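Local atomic coordinates of processed glycerol phosphate lipoteichoic acid synthase 2 (Bacillus subtilis, PDB entry 2W8D), a protein that belongs to the sulfatase family of the alkaline phosphatase clan and holds a magnesium ion in its metal site. Residues 68-73 against 302-307; 109-114 against 400-405; 198-203 against 218-223. All coordinates share one frame; numbering follows the deposited sequence.

Contact 1. Residues 68-73 against 302-307; sequences ETFYFD and EKVHKY
The imidazole of H305 is met at its edge, close to the ring plane, by D73 OD1, while the carbonyl O of K303 lies 3.5 Å above one face of that ring, offset toward the rim. The F70 ring takes V304 CG1 at its edge, with F70 CD1 4.1 Å from that methyl. F72 meets the same valine side by side, both side chains pointing the same way: F72 CD1 lies 3.5 Å from V304 CG2, and F72 CE1 is equally close to V304 CG1.

The polar link at one end runs from H305 ND1 to D73 OD1, 2.9 Å with an N-H...O angle of 166°, on the syn side of a carboxylate turned 69° from the ring. With CG between its own backbone N and carbonyl carbon (chi1 64°), D73 turns its carboxylate to the histidine. At the other end, the bent chain of K303 brings NZ to T69 O at 2.8 Å, in the carbonyl plane, and the same ammonium forms a salt bridge with D66.

Between these ends the main chains run the same way, but only weak bonds join them: Y71 N to E302 O, and V304 N to Y71 O. A CA-H...O contact adds to them, F70 CA lying 3.1 Å from E302 O. F70 and F72 bond instead through their backbones to I294 and L292, and Y71 stacks on F293. Strand 70-76 is thus paired antiparallel with 292-296 and loosely parallel with 303-304, within the mixed central sheet of an alkaline phosphatase-like fold.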
loop_
_atom_site.group_PDB
_atom_site.type_symbol
_atom_site.label_atom_id
_atom_site.label_comp_id
_atom_site.label_asym_id
_atom_site.label_seq_id
_atom_site.Cartn_x
_atom_site.Cartn_y
_atom_site.Cartn_z
ATOM N N GLU A 68 4.194 -15.871 12.828
ATOM C CA GLU A 68 2.864 -15.267 13.049
ATOM C C GLU A 68 2.439 -14.190 12.063
ATOM O O GLU A 68 1.247 -13.965 11.868
ATOM C CB GLU A 68 2.714 -14.740 14.494
ATOM C CG GLU A 68 3.740 -13.697 14.958
ATOM C CD GLU A 68 3.582 -13.341 16.454
ATOM O OE1 GLU A 68 2.526 -12.768 16.834
ATOM O OE2 GLU A 68 4.511 -13.628 17.254
ATOM N N THR A 69 3.401 -13.518 11.440
ATOM C CA THR A 69 3.086 -12.405 10.553
ATOM C C THR A 69 2.985 -12.891 9.108
ATOM O O THR A 69 3.828 -13.658 8.651
ATOM C CB THR A 69 4.146 -11.312 10.685
ATOM O OG1 THR A 69 4.329 -11.006 12.069
ATOM C CG2 THR A 69 3.742 -10.051 9.936
ATOM N N PHE A 70 1.919 -12.479 8.420
ATOM C CA PHE A 70 1.773 -12.731 6.993
ATOM C C PHE A 70 2.758 -11.826 6.319
ATOM O O PHE A 70 2.737 -10.612 6.544
ATOM C CB PHE A 70 0.421 -12.316 6.429
ATOM C CG PHE A 70 -0.758 -13.145 6.883
ATOM C CD1 PHE A 70 -1.115 -14.297 6.212
ATOM C CD2 PHE A 70 -1.582 -12.695 7.903
ATOM C CE1 PHE A 70 -2.222 -15.014 6.590
ATOM C CE2 PHE A 70 -2.698 -13.401 8.281
ATOM C CZ PHE A 70 -3.019 -14.560 7.630
ATOM N N TYR A 71 3.617 -12.405 5.494
ATOM C CA TYR A 71 4.493 -11.618 4.647
ATOM C C TYR A 71 4.302 -12.092 3.201
ATOM O O TYR A 71 4.232 -13.295 2.957
ATOM C CB TYR A 71 5.955 -11.770 5.086
ATOM C CG TYR A 71 6.925 -11.098 4.128
ATOM C CD1 TYR A 71 6.859 -9.718 3.917
ATOM C CD2 TYR A 71 7.877 -11.836 3.420
ATOM C CE1 TYR A 71 7.722 -9.090 3.046
ATOM C CE2 TYR A 71 8.756 -11.212 2.509
ATOM C CZ TYR A 71 8.659 -9.840 2.336
ATOM O OH TYR A 71 9.485 -9.175 1.458
ATOM N N PHE A 72 4.186 -11.135 2.277
ATOM C CA PHE A 72 3.952 -11.387 0.863
ATOM C C PHE A 72 5.154 -10.860 0.073
ATOM O O PHE A 72 5.370 -9.639 0.008
ATOM C CB PHE A 72 2.665 -10.678 0.387
ATOM C CG PHE A 72 1.441 -10.965 1.247
ATOM C CD1 PHE A 72 0.500 -11.913 0.857
ATOM C CD2 PHE A 72 1.232 -10.282 2.433
ATOM C CE1 PHE A 72 -0.620 -12.176 1.643
ATOM C CE2 PHE A 72 0.110 -10.542 3.221
ATOM C CZ PHE A 72 -0.813 -11.492 2.820
ATOM N N ASP A 73 5.918 -11.783 -0.534
ATOM C CA ASP A 73 7.158 -11.467 -1.244
ATOM C C ASP A 73 7.008 -11.305 -2.783
ATOM O O ASP A 73 7.979 -10.989 -3.504
ATOM C CB ASP A 73 8.236 -12.504 -0.884
ATOM C CG ASP A 73 7.879 -13.904 -1.352
ATOM O OD1 ASP A 73 6.704 -14.304 -1.343
ATOM O OD2 ASP A 73 8.781 -14.637 -1.738
ATOM N N GLU A 302 0.929 -16.505 7.494
ATOM C CA GLU A 302 1.763 -17.360 6.671
ATOM C C GLU A 302 2.585 -16.474 5.752
ATOM O O GLU A 302 2.151 -15.369 5.408
ATOM C CB GLU A 302 0.884 -18.275 5.816
ATOM C CG GLU A 302 0.090 -19.314 6.577
ATOM C CD GLU A 302 0.989 -20.396 7.169
ATOM O OE1 GLU A 302 1.686 -21.103 6.399
ATOM O OE2 GLU A 302 0.995 -20.535 8.413
ATOM N N LYS A 303 3.751 -16.968 5.353
ATOM C CA LYS A 303 4.570 -16.338 4.311
ATOM C C LYS A 303 3.985 -16.714 2.976
ATOM O O LYS A 303 4.281 -17.782 2.459
ATOM C CB LYS A 303 6.026 -16.831 4.408
ATOM C CG LYS A 303 6.508 -16.989 5.874
ATOM C CD LYS A 303 6.504 -15.633 6.615
ATOM C CE LYS A 303 6.123 -15.780 8.029
ATOM N NZ LYS A 303 6.433 -14.552 8.794
ATOM N N VAL A 304 3.129 -15.870 2.415
ATOM C CA VAL A 304 2.436 -16.259 1.163
ATOM C C VAL A 304 3.129 -15.787 -0.128
ATOM O O VAL A 304 3.588 -14.654 -0.193
ATOM C CB VAL A 304 0.861 -16.054 1.214
ATOM C CG1 VAL A 304 0.401 -15.453 2.527
ATOM C CG2 VAL A 304 0.326 -15.346 0.025
ATOM N N HIS A 305 3.231 -16.679 -1.122
ATOM C CA HIS A 305 3.993 -16.412 -2.366
ATOM C C HIS A 305 3.126 -16.076 -3.574
ATOM O O HIS A 305 3.632 -15.885 -4.688
ATOM C CB HIS A 305 4.943 -17.574 -2.705
ATOM C CG HIS A 305 5.760 -18.012 -1.541
ATOM N ND1 HIS A 305 6.602 -17.154 -0.866
ATOM C CD2 HIS A 305 5.821 -19.196 -0.887
ATOM C CE1 HIS A 305 7.154 -17.795 0.152
ATOM N NE2 HIS A 305 6.704 -19.036 0.154
ATOM N N LYS A 306 1.827 -16.034 -3.357
ATOM C CA LYS A 306 0.913 -15.625 -4.402
ATOM C C LYS A 306 1.240 -14.212 -4.910
ATOM O O LYS A 306 1.466 -13.302 -4.132
ATOM C CB LYS A 306 -0.517 -15.640 -3.871
ATOM C CG LYS A 306 -1.040 -17.032 -3.552
ATOM C CD LYS A 306 -2.514 -16.928 -3.292
ATOM C CE LYS A 306 -3.098 -18.200 -2.692
ATOM N NZ LYS A 306 -4.484 -17.858 -2.232
ATOM N N TYR A 307 1.270 -14.059 -6.225
ATOM C CA TYR A 307 1.373 -12.744 -6.886
ATOM C C TYR A 307 0.139 -11.927 -6.515
ATOM O O TYR A 307 -0.953 -12.480 -6.442
ATOM C CB TYR A 307 1.545 -12.947 -8.398
ATOM C CG TYR A 307 2.968 -13.332 -8.738
ATOM C CD1 TYR A 307 3.550 -14.502 -8.243
ATOM C CD2 TYR A 307 3.752 -12.489 -9.503
ATOM C CE1 TYR A 307 4.907 -14.828 -8.537
ATOM C CE2 TYR A 307 5.074 -12.793 -9.810
ATOM C CZ TYR A 307 5.643 -13.935 -9.330
ATOM O OH TYR A 307 6.940 -14.139 -9.673
#

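Contact 2. Residues 109-114 against 400-405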
loop_
_atom_site.group_PDB
_atom_site.type_symbol
_atom_site.label_atom_id
_atom_site.label_comp_id
_atom_site.label_asym_id
_atom_site.label_seq_id
_atom_site.Cartn_x
_atom_site.Cartn_y
_atom_site.Cartn_z
ATOM N N GLN A 109 -13.867 14.931 -5.899
ATOM C CA GLN A 109 -15.317 15.119 -5.899
ATOM C C GLN A 109 -16.075 13.887 -6.406
ATOM O O GLN A 109 -17.320 13.888 -6.431
ATOM C CB GLN A 109 -15.734 16.328 -6.739
ATOM C CG GLN A 109 -15.543 17.683 -6.105
ATOM C CD GLN A 109 -15.913 18.787 -7.112
ATOM O OE1 GLN A 109 -15.200 18.976 -8.102
ATOM N NE2 GLN A 109 -17.059 19.474 -6.903
ATOM N N ASN A 110 -15.356 12.837 -6.810
ATOM C CA ASN A 110 -16.055 11.581 -7.114
ATOM C C ASN A 110 -16.874 11.103 -5.888
ATOM O O ASN A 110 -16.523 11.439 -4.751
ATOM C CB ASN A 110 -15.084 10.491 -7.621
ATOM C CG ASN A 110 -14.943 10.494 -9.149
ATOM O OD1 ASN A 110 -15.115 11.531 -9.809
ATOM N ND2 ASN A 110 -14.652 9.337 -9.713
ATOM N N THR A 111 -17.962 10.360 -6.119
ATOM C CA THR A 111 -18.625 9.633 -5.041
ATOM C C THR A 111 -17.883 8.312 -4.778
ATOM O O THR A 111 -17.681 7.493 -5.679
ATOM C CB THR A 111 -20.127 9.372 -5.341
ATOM O OG1 THR A 111 -20.843 10.630 -5.485
ATOM C CG2 THR A 111 -20.761 8.523 -4.223
ATOM N N LEU A 112 -17.456 8.117 -3.537
ATOM C CA LEU A 112 -16.670 6.947 -3.182
ATOM C C LEU A 112 -17.343 6.069 -2.126
ATOM O O LEU A 112 -18.183 6.533 -1.347
ATOM C CB LEU A 112 -15.273 7.382 -2.721
ATOM C CG LEU A 112 -14.408 8.088 -3.768
ATOM C CD1 LEU A 112 -13.091 8.409 -3.150
ATOM C CD2 LEU A 112 -14.225 7.237 -5.017
ATOM N N GLN A 113 -16.971 4.791 -2.116
ATOM C CA GLN A 113 -17.502 3.856 -1.133
ATOM C C GLN A 113 -16.332 3.131 -0.488
ATOM O O GLN A 113 -16.157 1.927 -0.628
ATOM C CB GLN A 113 -18.557 2.945 -1.767
ATOM C CG GLN A 113 -19.639 3.804 -2.424
ATOM C CD GLN A 113 -20.633 3.060 -3.287
ATOM O OE1 GLN A 113 -20.308 2.050 -3.876
ATOM N NE2 GLN A 113 -21.857 3.595 -3.391
ATOM N N SER A 114 -15.520 3.905 0.217
ATOM C CA SER A 114 -14.281 3.425 0.826
ATOM C C SER A 114 -14.455 2.470 2.008
ATOM O O SER A 114 -15.519 2.425 2.643
ATOM C CB SER A 114 -13.489 4.620 1.336
ATOM O OG SER A 114 -13.272 5.542 0.285
ATOM N N LEU A 400 -19.158 6.510 -11.379
ATOM C CA LEU A 400 -20.292 5.584 -11.524
ATOM C C LEU A 400 -20.940 5.217 -10.206
ATOM O O LEU A 400 -22.114 4.825 -10.169
ATOM C CB LEU A 400 -19.867 4.297 -12.260
ATOM C CG LEU A 400 -19.584 4.416 -13.754
ATOM C CD1 LEU A 400 -19.346 3.041 -14.350
ATOM C CD2 LEU A 400 -20.731 5.141 -14.497
ATOM N N LEU A 401 -20.168 5.332 -9.133
ATOM C CA LEU A 401 -20.672 5.071 -7.789
ATOM C C LEU A 401 -21.820 6.014 -7.326
ATOM O O LEU A 401 -22.502 5.700 -6.354
ATOM C CB LEU A 401 -19.512 4.951 -6.779
ATOM C CG LEU A 401 -18.512 3.810 -7.085
ATOM C CD1 LEU A 401 -17.293 3.782 -6.132
ATOM C CD2 LEU A 401 -19.162 2.436 -7.117
ATOM N N ARG A 402 -22.063 7.129 -8.019
ATOM C CA ARG A 402 -23.318 7.891 -7.820
ATOM C C ARG A 402 -24.566 7.029 -8.081
ATOM O O ARG A 402 -25.659 7.332 -7.591
ATOM C CB ARG A 402 -23.400 9.126 -8.738
ATOM C CG ARG A 402 -22.329 10.180 -8.507
ATOM C CD ARG A 402 -22.408 11.229 -9.559
ATOM N NE ARG A 402 -21.883 10.760 -10.846
ATOM C CZ ARG A 402 -22.128 11.341 -12.023
ATOM N NH1 ARG A 402 -22.932 12.393 -12.084
ATOM N NH2 ARG A 402 -21.597 10.845 -13.146
ATOM N N PHE A 403 -24.403 5.980 -8.880
ATOM C CA PHE A 403 -25.530 5.178 -9.352
ATOM C C PHE A 403 -25.511 3.744 -8.816
ATOM O O PHE A 403 -26.227 2.898 -9.319
ATOM C CB PHE A 403 -25.542 5.164 -10.889
ATOM C CG PHE A 403 -25.384 6.541 -11.514
ATOM C CD1 PHE A 403 -26.364 7.526 -11.331
ATOM C CD2 PHE A 403 -24.253 6.850 -12.275
ATOM C CE1 PHE A 403 -26.207 8.773 -11.878
ATOM C CE2 PHE A 403 -24.099 8.107 -12.836
ATOM C CZ PHE A 403 -25.067 9.066 -12.636
ATOM N N TYR A 404 -24.679 3.469 -7.808
ATOM C CA TYR A 404 -24.609 2.144 -7.214
ATOM C C TYR A 404 -24.796 2.188 -5.706
ATOM O O TYR A 404 -24.054 2.887 -5.017
ATOM C CB TYR A 404 -23.262 1.503 -7.513
ATOM C CG TYR A 404 -23.225 0.072 -7.096
ATOM C CD1 TYR A 404 -22.500 -0.332 -5.977
ATOM C CD2 TYR A 404 -23.958 -0.881 -7.797
ATOM C CE1 TYR A 404 -22.476 -1.666 -5.590
ATOM C CE2 TYR A 404 -23.955 -2.214 -7.420
ATOM C CZ TYR A 404 -23.221 -2.610 -6.316
ATOM O OH TYR A 404 -23.228 -3.946 -5.957
ATOM N N GLU A 405 -25.760 1.424 -5.191
ATOM C CA GLU A 405 -25.934 1.293 -3.740
ATOM C C GLU A 405 -25.726 -0.141 -3.244
ATOM O O GLU A 405 -26.563 -1.007 -3.497
ATOM C CB GLU A 405 -27.304 1.796 -3.287
ATOM C CG GLU A 405 -27.946 2.843 -4.205
ATOM C CD GLU A 405 -28.733 3.889 -3.434
ATOM O OE1 GLU A 405 -29.965 4.006 -3.651
ATOM O OE2 GLU A 405 -28.110 4.598 -2.605
HETATM O O HOH W 1 -17.851 7.193 -8.461
#
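T111 and Q113 meet L401, R402 and Y404 in a buried loop-to-loop contact, where the chain just after helix 380-397 lies against the loop joining helices 103-106 and 115-118. One direct hydrogen bond, one bridging water and the side chain of L401 carry it.

The direct bond is well formed: Q113 NE2 donates to Y404 O at 2.8 Å with an N-H...O angle of 162°. The acceptor lies almost in the plane of the Q113 amide, and the donor is tilted 21° from the carbonyl plane. The extended glutamine chain, with CD anti to CA (chi2 170°), delivers the amide there. Its other branch, OE1, comes to the edge of the Y404 ring, 3.9 Å from CD1, and lies 3.5 Å from L401 CD2.

L401 fills the angle between Q113 and T111, its CB 3.3 Å from T111 O. That carbonyl accepts from a water 2.8 Å away, which in turn accepts from L401 N at 3.0 Å, so the water joins the two main chains. Next to it, T111 OG1 rests 3.4 Å from R402 CG, the two side chains crossing at about a right angle. The arginine's charged end turns elsewhere, its NE in a salt bridge with D399, whose other carboxylate oxygen accepts from T111 N.

Residues 400-402 form a short 3-10 segment, marked by the bond from F403 N to L400 O. This 3-10 turn, coming just after helix 380-397, packs its leucine against a loop of the alkaline phosphatase-like part of the chain and so is one place where the C-terminal region meets it.

Contact 3. Residues 198-203 against 218-223; sequences NHFPFG and DSVVDN
F202 and N223 approach to 5.3 Å between CA atoms, where a turn with a cis peptide before P201 and a left-handed backbone at F202 comes up against the first turns of helix 219-244. F202 N bonds back to H199 O, and with the cis proline third this makes a type VIa beta turn. It lies in the loop between strand 189-194 and that helix, part of a beta-alpha-beta crossover leading to strand 251-257.

V220 is the apolar centre: its CG1, anti to the backbone N (chi1 168°), lies 3.6 Å from F200 CE1 and 3.9 Å from F202 CD2. F200 CA covers the centre of one face of the F202 ring, and Y224 meets that ring edge-to-face. N223 brings CB to 3.3 Å from F202 O. That oxygen and N223 O, two acceptors, share S227 OG as a hydrogen-bonding partner.

The turn borders the metal site: H199 NE2 bonds to the phosphate of the phosphothreonine at position 84, and the F202 side chain is about 8 Å from the magnesium ion. The helix is N-capped by D218, whose OD1 accepts from V221 N at 3.3 Å, from above the carboxylate plane.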
loop_
_atom_site.group_PDB
_atom_site.type_symbol
_atom_site.label_atom_id
_atom_site.label_comp_id
_atom_site.label_asym_id
_atom_site.label_seq_id
_atom_site.Cartn_x
_atom_site.Cartn_y
_atom_site.Cartn_z
ATOM N N ASN A 198 11.959 8.170 4.540
ATOM C CA ASN A 198 12.682 7.487 3.458
ATOM C C ASN A 198 12.338 8.060 2.070
ATOM O O ASN A 198 11.953 7.309 1.161
ATOM C CB ASN A 198 12.450 5.965 3.504
ATOM C CG ASN A 198 13.472 5.193 2.708
ATOM O OD1 ASN A 198 14.680 5.480 2.785
ATOM N ND2 ASN A 198 13.010 4.192 1.948
ATOM N N HIS A 199 12.456 9.386 1.932
ATOM C CA HIS A 199 12.131 10.113 0.690
ATOM C C HIS A 199 13.389 10.402 -0.087
ATOM O O HIS A 199 14.415 10.712 0.511
ATOM C CB HIS A 199 11.423 11.447 0.987
ATOM C CG HIS A 199 9.956 11.440 0.664
ATOM N ND1 HIS A 199 8.978 11.662 1.618
ATOM C CD2 HIS A 199 9.297 11.217 -0.504
ATOM C CE1 HIS A 199 7.786 11.597 1.048
ATOM N NE2 HIS A 199 7.951 11.325 -0.237
ATOM N N PHE A 200 13.324 10.242 -1.423
ATOM C CA PHE A 200 14.387 10.666 -2.339
ATOM C C PHE A 200 14.859 12.092 -1.995
ATOM O O PHE A 200 14.034 12.921 -1.675
ATOM C CB PHE A 200 13.794 10.670 -3.747
ATOM C CG PHE A 200 14.779 10.987 -4.820
ATOM C CD1 PHE A 200 15.454 9.952 -5.486
ATOM C CD2 PHE A 200 15.049 12.330 -5.170
ATOM C CE1 PHE A 200 16.394 10.249 -6.501
ATOM C CE2 PHE A 200 15.996 12.636 -6.179
ATOM C CZ PHE A 200 16.659 11.593 -6.851
ATOM N N PRO A 201 16.171 12.392 -2.060
ATOM C CA PRO A 201 17.376 11.606 -2.386
ATOM C C PRO A 201 17.931 10.768 -1.219
ATOM O O PRO A 201 19.041 10.295 -1.323
ATOM C CB PRO A 201 18.399 12.687 -2.756
ATOM C CG PRO A 201 18.062 13.805 -1.793
ATOM C CD PRO A 201 16.519 13.791 -1.772
ATOM N N PHE A 202 17.169 10.593 -0.131
ATOM C CA PHE A 202 17.512 9.604 0.926
ATOM C C PHE A 202 18.663 9.991 1.889
ATOM O O PHE A 202 19.163 9.156 2.646
ATOM C CB PHE A 202 17.784 8.215 0.299
ATOM C CG PHE A 202 16.672 7.729 -0.592
ATOM C CD1 PHE A 202 15.406 7.502 -0.078
ATOM C CD2 PHE A 202 16.896 7.491 -1.940
ATOM C CE1 PHE A 202 14.397 7.080 -0.878
ATOM C CE2 PHE A 202 15.884 7.042 -2.765
ATOM C CZ PHE A 202 14.635 6.835 -2.260
ATOM N N GLY A 203 19.105 11.235 1.868
ATOM C CA GLY A 203 20.060 11.656 2.916
ATOM C C GLY A 203 19.426 11.443 4.297
ATOM O O GLY A 203 18.202 11.504 4.449
ATOM N N ASP A 218 27.075 5.790 -6.359
ATOM C CA ASP A 218 25.911 6.619 -6.590
ATOM C C ASP A 218 25.285 6.908 -5.233
ATOM O O ASP A 218 24.850 5.998 -4.527
ATOM C CB ASP A 218 24.948 5.888 -7.524
ATOM C CG ASP A 218 23.624 6.612 -7.725
ATOM O OD1 ASP A 218 23.116 7.287 -6.793
ATOM O OD2 ASP A 218 23.065 6.454 -8.836
ATOM N N SER A 219 25.260 8.188 -4.883
ATOM C CA SER A 219 24.970 8.614 -3.544
ATOM C C SER A 219 23.494 8.532 -3.237
ATOM O O SER A 219 23.117 8.386 -2.078
ATOM C CB SER A 219 25.506 10.027 -3.320
ATOM O OG SER A 219 24.706 10.997 -3.961
ATOM N N VAL A 220 22.638 8.619 -4.252
ATOM C CA VAL A 220 21.220 8.349 -4.026
ATOM C C VAL A 220 20.994 6.908 -3.508
ATOM O O VAL A 220 20.306 6.689 -2.496
ATOM C CB VAL A 220 20.377 8.654 -5.295
ATOM C CG1 VAL A 220 18.951 8.115 -5.174
ATOM C CG2 VAL A 220 20.326 10.168 -5.524
ATOM N N VAL A 221 21.590 5.952 -4.207
ATOM C CA VAL A 221 21.523 4.533 -3.868
ATOM C C VAL A 221 22.302 4.229 -2.585
ATOM O O VAL A 221 21.830 3.468 -1.770
ATOM C CB VAL A 221 22.094 3.651 -5.007
ATOM C CG1 VAL A 221 22.354 2.199 -4.518
ATOM C CG2 VAL A 221 21.192 3.710 -6.257
ATOM N N ASP A 222 23.489 4.798 -2.438
ATOM C CA ASP A 222 24.272 4.680 -1.200
ATOM C C ASP A 222 23.496 5.081 0.048
ATOM O O ASP A 222 23.605 4.403 1.061
ATOM C CB ASP A 222 25.578 5.493 -1.252
ATOM C CG ASP A 222 26.599 4.911 -2.231
ATOM O OD1 ASP A 222 26.373 3.809 -2.780
ATOM O OD2 ASP A 222 27.645 5.565 -2.458
ATOM N N ASN A 223 22.702 6.155 -0.041
ATOM C CA ASN A 223 22.021 6.733 1.132
ATOM C C ASN A 223 20.663 6.095 1.378
ATOM O O ASN A 223 20.080 6.213 2.468
ATOM C CB ASN A 223 21.860 8.244 0.973
ATOM C CG ASN A 223 23.183 8.980 1.066
ATOM O OD1 ASN A 223 24.188 8.443 1.533
ATOM N ND2 ASN A 223 23.192 10.209 0.605
#

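How the contacts relate
From the N terminus, the chain first supplies 68-73, then 109-114, and both wait for partners far downstream. Contact 3 closes first, when 218-223 returns to 198-203 after 14 intervening residues without helix or strand. Next, 302-307 closes contact 1 over a loop of 228 residues, and finally 400-405 closes contact 2. Contacts 1 and 2 therefore cross, and contact 3 is nested inside both. Contact 1 joins strands of the central sheet, contact 2 ties the C-terminal region to a helix-connecting loop, and contact 3 joins a loop to its following helix. Contacts 2 and 3, with centres 40 Å apart, lie on opposite sides of the chain's centre.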